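PDB 4GR2: chaperonin-like RBCX protein 1, chloroplastic from Arabidopsis thaliana, which acts as a homodimeric chaperone in the assembly of Rubisco, the carbon dioxide-fixing enzyme of the chloroplast. Local coordinates for residues Y43-E48 against S70-L75; K60-L65 against L77-V82. The protein carries 2 engineered substitutions. All coordinates share one frame; numbering follows the deposited sequence.

The two contacts share helix 70-90, whose N-terminal part (residues 70-75) serves contact 1 and whose next turns (77-82) serve contact 2. Their centres lie about 10 Å apart, on the same side of the chain's centre. Helix 40-52 and helix 58-68 follow each other, and their partner segments on helix 70-90 come in the same order, so the segments alternate along the chain. The contacts touch where His72 CB of contact 1 packs 3.1 Å from Leu65 O of contact 2. Chemically they differ: contact 1 is partly buried and led by a salt bridge, contact 2 buried and wholly apolar. The second subunit packs on four residues of the contact 2 segments but only on Met73 of those of contact 1.

Contact 1 (Y43-E48 against S70-L75); sequences YMELRE and SRHMNL
Glu45 and Arg71 form a two-pronged salt bridge between segments 43-48 and 70-75, whose axes cross at -87°, a near-perpendicular contact of the all-helical RbcX fold that joins helix 40-52 to the start of helix 70-90. The guanidinium grips side-on: NH2 of Arg71 reaches OE2 of Glu45 at 2.8 Å, with an N-H...O angle of 161° and close to the guanidinium plane, whereas NE of Arg71 donates to OE1 of Glu45 at 3.1 Å from 22° out of that plane. Each oxygen is met on its syn side, OE2 from well out of the carboxylate plane; a further NE to OE2 bond is weak. Beyond CG the Glu45 chain runs extended, which carries the carboxylate across to the arginine.

A water bridges the same helices, donating to the backbone O of Glu45 (2.7 Å) and lying 3.0 Å from NE2 of His72. The other ring nitrogen, ND1, is hydrogen-bonded to Ser69 OG, so both nitrogens of this buried imidazole have partners. Its CE1 lies over one face of the Arg71 guanidinium, toward the rim. An alanine in place of Glu45 would probably leave Arg71 without its carboxylate mate and its guanidinium freer to turn.

Beside these polar groups Leu46 CD1 meets Leu75 CD2 at 3.8 Å, the two side chains crossing nearly perpendicularly. Helix 11-35 borders this apolar part, Ser32 touching Leu46 and Val31 touching Leu75, while Leu65 of helix 58-68 packs on His72.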
loop_
_atom_site.group_PDB
_atom_site.type_symbol
_atom_site.label_atom_id
_atom_site.label_comp_id
_atom_site.label_asym_id
_atom_site.label_seq_id
_atom_site.Cartn_x
_atom_site.Cartn_y
_atom_site.Cartn_z
ATOM N N TYR B 43 22.102 4.087 -18.595
ATOM C CA TYR B 43 20.750 3.529 -18.669
ATOM C C TYR B 43 20.800 2.014 -18.865
ATOM O O TYR B 43 20.022 1.281 -18.256
ATOM C CB TYR B 43 19.902 4.178 -19.774
ATOM C CG TYR B 43 18.658 3.369 -20.088
ATOM C CD1 TYR B 43 17.520 3.459 -19.288
ATOM C CD2 TYR B 43 18.627 2.499 -21.169
ATOM C CE1 TYR B 43 16.390 2.708 -19.567
ATOM C CE2 TYR B 43 17.502 1.745 -21.450
ATOM C CZ TYR B 43 16.393 1.852 -20.651
ATOM O OH TYR B 43 15.282 1.099 -20.945
ATOM N N MET B 44 21.713 1.557 -19.721
ATOM C CA MET B 44 21.887 0.129 -19.972
ATOM C C MET B 44 22.318 -0.584 -18.693
ATOM O O MET B 44 21.765 -1.626 -18.332
ATOM N N GLU B 45 23.307 -0.016 -18.009
ATOM C CA GLU B 45 23.792 -0.588 -16.759
ATOM C C GLU B 45 22.696 -0.672 -15.699
ATOM O O GLU B 45 22.594 -1.677 -14.989
ATOM C CB GLU B 45 24.988 0.196 -16.217
ATOM C CG GLU B 45 26.310 -0.151 -16.889
ATOM C CD GLU B 45 27.502 0.403 -16.137
ATOM O OE1 GLU B 45 27.322 1.376 -15.371
ATOM O OE2 GLU B 45 28.616 -0.135 -16.304
ATOM N N LEU B 46 21.883 0.379 -15.586
ATOM C CA LEU B 46 20.751 0.370 -14.654
ATOM C C LEU B 46 19.770 -0.721 -15.057
ATOM O O LEU B 46 19.257 -1.441 -14.207
ATOM C CB LEU B 46 20.050 1.735 -14.601
ATOM C CG LEU B 46 18.787 1.796 -13.727
ATOM C CD1 LEU B 46 19.108 1.523 -12.258
ATOM C CD2 LEU B 46 18.040 3.123 -13.886
ATOM N N ARG B 47 19.538 -0.847 -16.359
ATOM C CA ARG B 47 18.655 -1.870 -16.898
ATOM C C ARG B 47 19.196 -3.278 -16.627
ATOM O O ARG B 47 18.430 -4.218 -16.367
ATOM C CB ARG B 47 18.433 -1.640 -18.399
ATOM C CG ARG B 47 17.877 -2.840 -19.153
ATOM C CD ARG B 47 17.058 -2.424 -20.369
ATOM N NE ARG B 47 15.756 -1.886 -19.983
ATOM C CZ ARG B 47 14.696 -2.634 -19.680
ATOM N NH1 ARG B 47 14.781 -3.959 -19.721
ATOM N NH2 ARG B 47 13.548 -2.059 -19.337
ATOM N N GLU B 48 20.518 -3.424 -16.673
ATOM C CA GLU B 48 21.138 -4.712 -16.369
ATOM C C GLU B 48 21.008 -5.063 -14.875
ATOM O O GLU B 48 20.754 -6.219 -14.522
ATOM C CB GLU B 48 22.599 -4.735 -16.835
ATOM C CG GLU B 48 23.195 -6.135 -16.946
ATOM C CD GLU B 48 23.920 -6.370 -18.270
ATOM O OE1 GLU B 48 24.882 -5.623 -18.577
ATOM O OE2 GLU B 48 23.523 -7.307 -19.006
ATOM N N SER B 70 31.430 2.190 -7.603
ATOM C CA SER B 70 31.415 3.594 -7.247
ATOM C C SER B 70 30.381 4.362 -8.089
ATOM O O SER B 70 29.645 5.215 -7.568
ATOM C CB SER B 70 32.824 4.196 -7.406
ATOM O OG SER B 70 33.326 3.945 -8.713
ATOM N N ARG B 71 30.288 4.051 -9.381
ATOM C CA ARG B 71 29.307 4.753 -10.211
ATOM C C ARG B 71 27.858 4.294 -9.941
ATOM O O ARG B 71 26.922 5.075 -10.053
ATOM C CB ARG B 71 29.668 4.677 -11.695
ATOM C CG ARG B 71 29.305 3.401 -12.373
ATOM C CD ARG B 71 30.273 3.116 -13.536
ATOM N NE ARG B 71 30.054 1.765 -14.058
ATOM C CZ ARG B 71 30.669 0.678 -13.603
ATOM N NH1 ARG B 71 31.569 0.783 -12.637
ATOM N NH2 ARG B 71 30.392 -0.513 -14.124
ATOM N N HIS B 72 27.682 3.035 -9.561
ATOM C CA HIS B 72 26.372 2.578 -9.126
ATOM C C HIS B 72 26.004 3.293 -7.825
ATOM O O HIS B 72 24.841 3.625 -7.590
ATOM C CB HIS B 72 26.384 1.067 -8.914
ATOM C CG HIS B 72 26.418 0.280 -10.188
ATOM N ND1 HIS B 72 27.593 -0.094 -10.805
ATOM C CD2 HIS B 72 25.418 -0.203 -10.962
ATOM C CE1 HIS B 72 27.315 -0.766 -11.908
ATOM N NE2 HIS B 72 26.002 -0.853 -12.022
ATOM N N MET B 73 27.010 3.538 -6.989
ATOM C CA MET B 73 26.809 4.243 -5.730
ATOM C C MET B 73 26.298 5.645 -6.008
ATOM O O MET B 73 25.392 6.135 -5.330
ATOM C CB MET B 73 28.088 4.279 -4.905
ATOM C CG MET B 73 27.887 4.796 -3.492
ATOM S SD MET B 73 28.062 6.571 -3.460
ATOM C CE MET B 73 28.138 6.882 -1.698
ATOM N N ASN B 74 26.859 6.274 -7.032
ATOM C CA ASN B 74 26.367 7.582 -7.445
ATOM C C ASN B 74 24.935 7.511 -7.992
ATOM O O ASN B 74 24.165 8.474 -7.873
ATOM C CB ASN B 74 27.316 8.236 -8.457
ATOM C CG ASN B 74 28.664 8.678 -7.830
ATOM O OD1 ASN B 74 28.715 9.203 -6.709
ATOM N ND2 ASN B 74 29.751 8.459 -8.565
ATOM N N LEU B 75 24.569 6.374 -8.581
ATOM C CA LEU B 75 23.197 6.196 -9.058
ATOM C C LEU B 75 22.212 6.046 -7.885
ATOM O O LEU B 75 21.122 6.625 -7.885
ATOM C CB LEU B 75 23.118 4.992 -9.982
ATOM C CG LEU B 75 21.911 4.952 -10.912
ATOM C CD1 LEU B 75 21.785 6.282 -11.627
ATOM C CD2 LEU B 75 22.065 3.821 -11.919
HETATM O O HOH W 1 24.785 -2.890 -13.922
#

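Contact 2 (K60-L65 against L77-V82); sequences KFLATL and LRILEV. Engineered in segment 60-65: Leu62 (natural residue Cys).
Leu62 and Leu65 pack on Ile79 and Leu80 within the all-helical RbcX fold, joining helix 58-68 to helix 70-90 as a roughly antiparallel helical hairpin. The axes of segments 60-65 and 77-82 run at 146° to each other and approach to 10.8 Å, a separation bridged by branched aliphatic side chains. All four touching residues are buried, and the interaction is aliphatic packing, closest between methyl groups.

Ile79 can be followed outward. Its CB faces the partner helix and lies 4.2 Å from CD2 of Leu62. From there the side chain forks. The shorter arm, CG2, meets the same Leu62 CD2 at 3.9 Å. The longer arm passes through CG1, which stands opposite the carbonyl carbon (chi1 -62°), and stays extended to CD1 (chi2 167°); this carries CD1 to Leu65 CD2, again at 3.9 Å. One isoleucine therefore serves two leucines about a helical turn apart: Leu65 crosses it nearly perpendicularly, Leu62 at a slant. Ala27 of helix 11-35 also touches Ile79, so a third helix joins this packing.

Leu62 is engineered, a cysteine in the natural sequence. Its two methyls divide the work, CD2 going to Ile79 and CD1 to Leu80. The second subunit adds to this end of the contact: its Leu111 packs on Leu62, and its Asn108 on Leu80. At the other end, Leu65 touches Phe49 of helix 40-52. The tightest approach between the segments is that of Leu62 CD1 to Leu80 CD2, 3.6 Å, made by two leucines that slide past each other in opposite directions.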
loop_
_atom_site.group_PDB
_atom_site.type_symbol
_atom_site.label_atom_id
_atom_site.label_comp_id
_atom_site.label_asym_id
_atom_site.label_seq_id
_atom_site.Cartn_x
_atom_site.Cartn_y
_atom_site.Cartn_z
ATOM N N LYS B 60 16.918 -2.468 0.631
ATOM C CA LYS B 60 17.861 -3.558 0.380
ATOM C C LYS B 60 18.373 -3.428 -1.043
ATOM O O LYS B 60 19.562 -3.595 -1.287
ATOM C CB LYS B 60 17.221 -4.938 0.607
ATOM N N PHE B 61 17.476 -3.108 -1.973
ATOM C CA PHE B 61 17.858 -2.852 -3.367
ATOM C C PHE B 61 18.875 -1.693 -3.479
ATOM O O PHE B 61 19.847 -1.776 -4.238
ATOM C CB PHE B 61 16.612 -2.532 -4.192
ATOM C CG PHE B 61 16.898 -2.027 -5.595
ATOM C CD1 PHE B 61 17.019 -2.915 -6.654
ATOM C CD2 PHE B 61 16.991 -0.653 -5.858
ATOM C CE1 PHE B 61 17.253 -2.460 -7.941
ATOM C CE2 PHE B 61 17.229 -0.181 -7.150
ATOM C CZ PHE B 61 17.361 -1.088 -8.195
ATOM N N LEU B 62 18.642 -0.616 -2.735
ATOM C CA LEU B 62 19.544 0.535 -2.798
ATOM C C LEU B 62 20.885 0.233 -2.140
ATOM O O LEU B 62 21.938 0.643 -2.647
ATOM C CB LEU B 62 18.906 1.776 -2.157
ATOM C CG LEU B 62 17.754 2.385 -2.972
ATOM C CD1 LEU B 62 17.047 3.449 -2.163
ATOM C CD2 LEU B 62 18.300 2.951 -4.291
ATOM N N ALA B 63 20.846 -0.464 -1.006
ATOM C CA ALA B 63 22.074 -0.848 -0.308
ATOM C C ALA B 63 22.947 -1.714 -1.209
ATOM O O ALA B 63 24.181 -1.586 -1.232
ATOM C CB ALA B 63 21.746 -1.585 0.968
ATOM N N THR B 64 22.296 -2.581 -1.967
ATOM C CA THR B 64 22.985 -3.457 -2.899
ATOM C C THR B 64 23.519 -2.665 -4.081
ATOM O O THR B 64 24.637 -2.908 -4.569
ATOM C CB THR B 64 22.038 -4.557 -3.399
ATOM O OG1 THR B 64 21.666 -5.376 -2.286
ATOM C CG2 THR B 64 22.702 -5.421 -4.469
ATOM N N LEU B 65 22.717 -1.718 -4.544
ATOM C CA LEU B 65 23.107 -0.894 -5.681
ATOM C C LEU B 65 24.330 -0.032 -5.377
ATOM O O LEU B 65 25.173 0.203 -6.235
ATOM C CB LEU B 65 21.952 0.003 -6.107
ATOM C CG LEU B 65 22.224 0.890 -7.323
ATOM C CD1 LEU B 65 22.458 0.048 -8.582
ATOM C CD2 LEU B 65 21.086 1.912 -7.513
ATOM N N LEU B 77 22.626 7.340 -4.926
ATOM C CA LEU B 77 22.530 8.652 -4.278
ATOM C C LEU B 77 21.595 9.583 -5.046
ATOM O O LEU B 77 20.952 10.464 -4.461
ATOM C CB LEU B 77 23.931 9.283 -4.133
ATOM C CG LEU B 77 24.568 9.180 -2.737
ATOM C CD1 LEU B 77 23.790 10.040 -1.740
ATOM C CD2 LEU B 77 24.624 7.759 -2.220
ATOM N N ARG B 78 21.540 9.394 -6.360
ATOM C CA ARG B 78 20.605 10.117 -7.206
ATOM C C ARG B 78 19.153 9.688 -6.896
ATOM O O ARG B 78 18.248 10.527 -6.729
ATOM C CB ARG B 78 20.932 9.820 -8.664
ATOM C CG ARG B 78 19.944 10.411 -9.664
ATOM C CD ARG B 78 20.019 11.945 -9.677
ATOM N NE ARG B 78 18.916 12.556 -10.424
ATOM C CZ ARG B 78 18.432 13.776 -10.189
ATOM N NH1 ARG B 78 18.947 14.532 -9.218
ATOM N NH2 ARG B 78 17.424 14.237 -10.920
ATOM N N ILE B 79 18.946 8.375 -6.816
ATOM C CA ILE B 79 17.633 7.814 -6.524
ATOM C C ILE B 79 17.223 8.238 -5.130
ATOM O O ILE B 79 16.075 8.578 -4.909
ATOM C CB ILE B 79 17.624 6.267 -6.703
ATOM C CG1 ILE B 79 17.945 5.934 -8.169
ATOM C CG2 ILE B 79 16.257 5.652 -6.258
ATOM C CD1 ILE B 79 18.293 4.476 -8.466
ATOM N N LEU B 80 18.163 8.268 -4.192
ATOM C CA LEU B 80 17.828 8.724 -2.842
ATOM C C LEU B 80 17.330 10.179 -2.842
ATOM O O LEU B 80 16.389 10.536 -2.116
ATOM C CB LEU B 80 19.029 8.593 -1.907
ATOM C CG LEU B 80 19.357 7.163 -1.485
ATOM C CD1 LEU B 80 20.629 7.099 -0.628
ATOM C CD2 LEU B 80 18.172 6.572 -0.756
ATOM N N GLU B 81 17.972 11.010 -3.659
ATOM C CA GLU B 81 17.609 12.424 -3.756
ATOM C C GLU B 81 16.266 12.578 -4.469
ATOM O O GLU B 81 15.369 13.240 -3.959
ATOM C CB GLU B 81 18.701 13.221 -4.472
ATOM N N VAL B 82 16.133 11.951 -5.636
ATOM C CA VAL B 82 14.879 11.963 -6.391
ATOM C C VAL B 82 13.652 11.375 -5.641
ATOM O O VAL B 82 12.532 11.882 -5.788
ATOM C CB VAL B 82 15.044 11.249 -7.744
ATOM C CG1 VAL B 82 13.679 10.975 -8.402
ATOM C CG2 VAL B 82 15.940 12.065 -8.645
#